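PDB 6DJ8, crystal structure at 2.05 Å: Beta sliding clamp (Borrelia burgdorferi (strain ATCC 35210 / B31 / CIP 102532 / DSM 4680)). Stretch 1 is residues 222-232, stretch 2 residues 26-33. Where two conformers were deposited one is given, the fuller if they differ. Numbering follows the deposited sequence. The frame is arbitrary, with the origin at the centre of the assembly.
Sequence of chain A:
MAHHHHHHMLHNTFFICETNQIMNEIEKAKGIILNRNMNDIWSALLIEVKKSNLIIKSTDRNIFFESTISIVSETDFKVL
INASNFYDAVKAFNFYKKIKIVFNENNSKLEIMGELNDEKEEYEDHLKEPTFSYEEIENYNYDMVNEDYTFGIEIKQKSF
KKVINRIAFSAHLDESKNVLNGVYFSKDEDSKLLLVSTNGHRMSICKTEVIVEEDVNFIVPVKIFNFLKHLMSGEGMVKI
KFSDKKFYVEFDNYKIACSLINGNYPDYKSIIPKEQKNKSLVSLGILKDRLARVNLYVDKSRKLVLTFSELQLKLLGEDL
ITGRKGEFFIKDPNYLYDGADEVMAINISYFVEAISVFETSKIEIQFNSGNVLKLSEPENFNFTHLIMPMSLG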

ATOM      1  N   VAL A 222      15.012  21.606  -0.851  1.00 30.03           N
ATOM      2  CA  VAL A 222      14.327  20.908   0.219  1.00 30.22           C
ATOM      3  C   VAL A 222      14.632  19.405   0.210  1.00 30.22           C
ATOM      4  O   VAL A 222      14.532  18.760   1.258  1.00 31.87           O
ATOM      5  CB  VAL A 222      12.808  21.178   0.151  1.00 28.51           C
ATOM      6  CG1 VAL A 222      12.163  20.504  -1.102  1.00 32.40           C
ATOM      7  CG2 VAL A 222      12.146  20.696   1.442  1.00 37.21           C
ATOM      8  N   LYS A 223      15.015  18.826  -0.927  1.00 30.33           N
ATOM      9  CA  LYS A 223      15.123  17.360  -0.979  1.00 36.29           C
ATOM     10  C   LYS A 223      16.040  16.828   0.116  1.00 36.95           C
ATOM     11  O   LYS A 223      15.708  15.836   0.780  1.00 34.70           O
ATOM     12  CB  LYS A 223      15.606  16.891  -2.350  1.00 39.93           C
ATOM     13  CG  LYS A 223      15.802  15.368  -2.450  1.00 41.27           C
ATOM     14  CD  LYS A 223      16.250  14.950  -3.832  1.00 41.48           C
ATOM     15  CE  LYS A 223      16.362  13.413  -3.953  1.00 41.33           C
ATOM     16  NZ  LYS A 223      16.891  13.040  -5.298  1.00 44.14           N
ATOM     17  N   ILE A 224      17.165  17.514   0.379  1.00 29.55           N
ATOM     18  CA  ILE A 224      18.075  16.991   1.395  1.00 31.12           C
ATOM     19  C   ILE A 224      17.399  16.930   2.759  1.00 34.59           C
ATOM     20  O   ILE A 224      17.710  16.048   3.570  1.00 34.93           O
ATOM     21  CB  ILE A 224      19.399  17.791   1.457  1.00 27.38           C
ATOM     22  CG1 ILE A 224      20.427  16.980   2.258  1.00 32.69           C
ATOM     23  CG2 ILE A 224      19.183  19.161   2.105  1.00 31.86           C
ATOM     24  CD1 ILE A 224      21.832  17.546   2.221  1.00 38.11           C
ATOM     25  N   PHE A 225      16.441  17.827   3.032  1.00 34.11           N
ATOM     26  CA  PHE A 225      15.780  17.773   4.330  1.00 33.93           C
ATOM     27  C   PHE A 225      14.799  16.610   4.411  1.00 32.06           C
ATOM     28  O   PHE A 225      14.683  15.972   5.459  1.00 33.61           O
ATOM     29  CB  PHE A 225      15.096  19.114   4.630  1.00 30.49           C
ATOM     30  CG  PHE A 225      16.085  20.233   4.734  1.00 34.81           C
ATOM     31  CD1 PHE A 225      16.907  20.327   5.842  1.00 36.33           C
ATOM     32  CD2 PHE A 225      16.285  21.106   3.682  1.00 33.69           C
ATOM     33  CE1 PHE A 225      17.880  21.325   5.926  1.00 39.80           C
ATOM     34  CE2 PHE A 225      17.239  22.094   3.762  1.00 39.37           C
ATOM     35  CZ  PHE A 225      18.043  22.201   4.891  1.00 37.33           C
ATOM     36  N   ASN A 226      14.079  16.321   3.328  1.00 28.70           N
ATOM     37  CA  ASN A 226      13.260  15.106   3.322  1.00 34.58           C
ATOM     38  C   ASN A 226      14.129  13.880   3.554  1.00 35.74           C
ATOM     39  O   ASN A 226      13.803  13.028   4.381  1.00 35.26           O
ATOM     40  CB  ASN A 226      12.492  15.005   2.007  1.00 32.58           C
ATOM     41  CG  ASN A 226      11.454  16.116   1.875  1.00 40.49           C
ATOM     42  OD1 ASN A 226      10.872  16.527   2.875  1.00 37.54           O
ATOM     43  ND2 ASN A 226      11.220  16.601   0.653  1.00 34.11           N
ATOM     44  N   PHE A 227      15.308  13.848   2.929  1.00 34.28           N
ATOM     45  CA  PHE A 227      16.247  12.737   3.113  1.00 32.97           C
ATOM     46  C   PHE A 227      16.701  12.630   4.567  1.00 42.81           C
ATOM     47  O   PHE A 227      16.659  11.551   5.183  1.00 38.60           O
ATOM     48  CB  PHE A 227      17.440  12.984   2.185  1.00 37.37           C
ATOM     49  CG  PHE A 227      18.461  11.896   2.158  1.00 33.57           C
ATOM     50  CD1 PHE A 227      18.083  10.560   2.127  1.00 36.11           C
ATOM     51  CD2 PHE A 227      19.807  12.219   2.072  1.00 32.06           C
ATOM     52  CE1 PHE A 227      19.043   9.554   2.052  1.00 38.08           C
ATOM     53  CE2 PHE A 227      20.775  11.222   1.999  1.00 39.80           C
ATOM     54  CZ  PHE A 227      20.385   9.888   1.992  1.00 33.76           C
ATOM     55  N   LEU A 228      17.102  13.767   5.133  1.00 35.87           N
ATOM     56  CA  LEU A 228      17.674  13.826   6.470  1.00 41.94           C
ATOM     57  C   LEU A 228      16.701  13.337   7.532  1.00 44.60           C
ATOM     58  O   LEU A 228      17.112  12.704   8.512  1.00 46.22           O
ATOM     59  CB  LEU A 228      18.057  15.276   6.785  1.00 44.39           C
ATOM     60  CG  LEU A 228      19.397  15.751   6.248  1.00 41.37           C
ATOM     61  CD1 LEU A 228      19.473  17.243   6.411  1.00 40.02           C
ATOM     62  CD2 LEU A 228      20.459  15.070   7.059  1.00 42.80           C
ATOM     63  N   LYS A 229      15.423  13.686   7.399  1.00 40.63           N
ATOM     64  CA  LYS A 229      14.503  13.328   8.468  0.51 45.32           C
ATOM     65  C   LYS A 229      14.349  11.816   8.578  1.00 48.53           C
ATOM     66  O   LYS A 229      14.051  11.316   9.665  1.00 52.35           O
ATOM     67  CB  LYS A 229      13.152  14.033   8.298  0.51 44.72           C
ATOM     68  CG  LYS A 229      12.399  13.811   7.000  0.51 44.14           C
ATOM     69  CD  LYS A 229      11.108  14.621   7.039  0.51 44.39           C
ATOM     70  CE  LYS A 229      10.583  14.981   5.658  0.51 42.51           C
ATOM     71  NZ  LYS A 229       9.545  16.059   5.745  0.51 40.07           N
ATOM     72  N   HIS A 230      14.614  11.078   7.502  1.00 49.68           N
ATOM     73  CA  HIS A 230      14.691   9.621   7.557  1.00 51.76           C
ATOM     74  C   HIS A 230      16.003   9.131   8.178  1.00 54.52           C
ATOM     75  O   HIS A 230      16.051   8.004   8.687  1.00 53.04           O
ATOM     76  CB  HIS A 230      14.521   9.052   6.142  1.00 51.26           C
ATOM     77  CG  HIS A 230      14.647   7.559   6.058  1.00 64.48           C
ATOM     78  ND1 HIS A 230      13.992   6.702   6.918  1.00 69.77           N
ATOM     79  CD2 HIS A 230      15.358   6.773   5.214  1.00 56.54           C
ATOM     80  CE1 HIS A 230      14.292   5.454   6.607  1.00 68.54           C
ATOM     81  NE2 HIS A 230      15.118   5.468   5.576  1.00 62.43           N
ATOM     82  N   LEU A 231      17.071   9.940   8.149  1.00 44.58           N
ATOM     83  CA  LEU A 231      18.373   9.476   8.630  1.00 45.68           C
ATOM     84  C   LEU A 231      18.611   9.752  10.106  1.00 47.64           C
ATOM     85  O   LEU A 231      19.284   8.964  10.779  1.00 52.90           O
ATOM     86  CB  LEU A 231      19.506  10.148   7.843  1.00 45.66           C
ATOM     87  CG  LEU A 231      19.542   9.936   6.338  1.00 49.12           C
ATOM     88  CD1 LEU A 231      20.663  10.721   5.750  1.00 41.70           C
ATOM     89  CD2 LEU A 231      19.759   8.471   6.049  1.00 42.66           C
ATOM     90  N   MET A 232      18.070  10.837  10.632  1.00 46.91           N
ATOM     91  CA  MET A 232      18.452  11.283  11.963  1.00 52.37           C
ATOM     92  C   MET A 232      17.693  10.524  13.040  1.00 59.34           C
ATOM     93  O   MET A 232      16.457  10.505  13.055  1.00 54.82           O
ATOM     94  CB  MET A 232      18.237  12.780  12.097  1.00 49.09           C
ATOM     95  CG  MET A 232      19.403  13.567  11.552  1.00 51.50           C
ATOM     96  SD  MET A 232      19.109  15.317  11.713  1.00 51.50           S
ATOM     97  CE  MET A 232      18.245  15.313  13.215  1.00 49.08           C
TER
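Stretch 2 (26-33) IEKAKGII

Residues 26-29 of stretch 2 are the tail of a helix that begins earlier in the chain, with K30 N still hydrogen-bonded to I26 O (2.9 Å); the tighter i+3 bond from G31 N to K28 O (3.0 Å) follows. The CA pairs fix its direction: K28 lies nearest L231 (6.9 Å between CA atoms) and G31 nearest F227 (7.1 Å), so the chain advances as the partner helix is read backwards.

I26 makes no contact. The CA-to-CB bond of E27 points sideways, but chi1 t and chi2 m bring its carboxylate to H230, where NE2 donates to OE1 at 3.0 Å with an N-H...O angle of 160°; OE1 lies at the ring edge, near its plane, as an in-plane N-H requires. K28 is covered more fully: its CB packs 3.6 Å from L231 CD2, its CG lies 4.1 Å from H230 NE2, and its carbonyl O meets the edge of F227 at CE1 (3.3 Å). A29 and K30 direct CB away.

G31 brings its CA to 4.5 Å from F227 CE1. The CA-to-CB bond of I32 points toward the helix, and with chi1 p its CG2 sits over one face of F227, 3.4 Å from the ring centroid and 7° off the normal, a CH-pi contact; its O lies 3.6 Å from K223 NZ. The CA-to-CB bond of I33 points away.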

ATOM      1  N   ILE A  26      22.170   0.430   3.380  1.00 33.89           N
ATOM      2  CA  ILE A  26      21.880   0.460   1.952  1.00 29.40           C
ATOM      3  C   ILE A  26      20.512   1.089   1.708  1.00 30.51           C
ATOM      4  O   ILE A  26      20.321   1.864   0.762  1.00 31.42           O
ATOM      5  CB  ILE A  26      21.937  -0.960   1.344  1.00 31.75           C
ATOM      6  CG1 ILE A  26      23.356  -1.507   1.295  1.00 31.94           C
ATOM      7  CG2 ILE A  26      21.387  -0.934  -0.054  1.00 31.68           C
ATOM      8  CD1 ILE A  26      23.332  -3.049   1.111  1.00 37.67           C
ATOM      9  N   GLU A  27      19.524   0.712   2.516  1.00 32.97           N
ATOM     10  CA  GLU A  27      18.190   1.291   2.379  1.00 37.01           C
ATOM     11  C   GLU A  27      18.248   2.807   2.497  1.00 33.29           C
ATOM     12  O   GLU A  27      17.644   3.524   1.690  1.00 33.84           O
ATOM     13  CB  GLU A  27      17.253   0.684   3.433  1.00 35.22           C
ATOM     14  CG  GLU A  27      15.778   1.007   3.266  1.00 46.85           C
ATOM     15  CD  GLU A  27      15.403   2.327   3.916  1.00 62.27           C
ATOM     16  OE1 GLU A  27      16.123   2.764   4.844  1.00 64.43           O
ATOM     17  OE2 GLU A  27      14.399   2.935   3.492  1.00 74.77           O
ATOM     18  N   LYS A  28      19.018   3.310   3.465  1.00 32.22           N
ATOM     19  CA  LYS A  28      19.170   4.752   3.629  1.00 37.36           C
ATOM     20  C   LYS A  28      19.868   5.364   2.429  1.00 36.93           C
ATOM     21  O   LYS A  28      19.359   6.315   1.826  1.00 37.36           O
ATOM     22  CB  LYS A  28      19.958   5.048   4.911  1.00 39.58           C
ATOM     23  CG  LYS A  28      19.151   4.789   6.186  1.00 36.55           C
ATOM     24  CD  LYS A  28      20.046   4.815   7.402  1.00 39.66           C
ATOM     25  CE  LYS A  28      19.263   4.460   8.661  1.00 51.63           C
ATOM     26  NZ  LYS A  28      20.054   4.700   9.906  1.00 57.21           N
ATOM     27  N   ALA A  29      21.021   4.798   2.034  1.00 39.02           N
ATOM     28  CA  ALA A  29      21.829   5.408   0.976  1.00 36.09           C
ATOM     29  C   ALA A  29      21.059   5.473  -0.334  1.00 38.53           C
ATOM     30  O   ALA A  29      21.150   6.463  -1.070  1.00 33.74           O
ATOM     31  CB  ALA A  29      23.140   4.630   0.783  1.00 30.45           C
ATOM     32  N   LYS A  30      20.290   4.435  -0.646  1.00 32.83           N
ATOM     33  CA  LYS A  30      19.621   4.432  -1.936  1.00 36.04           C
ATOM     34  C   LYS A  30      18.387   5.313  -1.936  1.00 40.02           C
ATOM     35  O   LYS A  30      17.755   5.470  -2.981  1.00 43.70           O
ATOM     36  CB  LYS A  30      19.264   2.994  -2.350  1.00 38.83           C
ATOM     37  CG  LYS A  30      17.964   2.471  -1.810  1.00 33.82           C
ATOM     38  CD  LYS A  30      17.841   0.962  -2.077  1.00 38.54           C
ATOM     39  CE  LYS A  30      16.456   0.591  -2.598  1.00 43.32           C
ATOM     40  NZ  LYS A  30      15.358   1.043  -1.708  1.00 43.39           N
ATOM     41  N   GLY A  31      18.067   5.937  -0.801  1.00 41.61           N
ATOM     42  CA  GLY A  31      16.911   6.808  -0.753  1.00 43.58           C
ATOM     43  C   GLY A  31      16.963   7.942  -1.755  1.00 48.55           C
ATOM     44  O   GLY A  31      15.925   8.362  -2.264  1.00 40.42           O
ATOM     45  N   ILE A  32      18.164   8.410  -2.107  1.00 42.80           N
ATOM     46  CA  ILE A  32      18.282   9.529  -3.043  1.00 42.79           C
ATOM     47  C   ILE A  32      18.549   9.060  -4.469  1.00 50.87           C
ATOM     48  O   ILE A  32      18.735   9.891  -5.360  1.00 52.05           O
ATOM     49  CB  ILE A  32      19.365  10.520  -2.598  1.00 44.85           C
ATOM     50  CG1 ILE A  32      20.702   9.795  -2.411  1.00 37.84           C
ATOM     51  CG2 ILE A  32      18.923  11.226  -1.310  1.00 40.42           C
ATOM     52  CD1 ILE A  32      21.879  10.746  -2.235  1.00 35.89           C
ATOM     53  N   ILE A  33      18.533   7.752  -4.712  1.00 49.23           N
ATOM     54  CA  ILE A  33      18.864   7.183  -6.014  1.00 56.42           C
ATOM     55  C   ILE A  33      17.577   6.848  -6.754  1.00 66.71           C
ATOM     56  O   ILE A  33      16.834   5.947  -6.350  1.00 69.22           O
ATOM     57  CB  ILE A  33      19.750   5.938  -5.867  1.00 50.88           C
ATOM     58  CG1 ILE A  33      21.067   6.283  -5.177  1.00 49.55           C
ATOM     59  CG2 ILE A  33      19.992   5.286  -7.211  1.00 56.83           C
ATOM     60  CD1 ILE A  33      22.064   5.138  -5.177  1.00 48.83           C
TER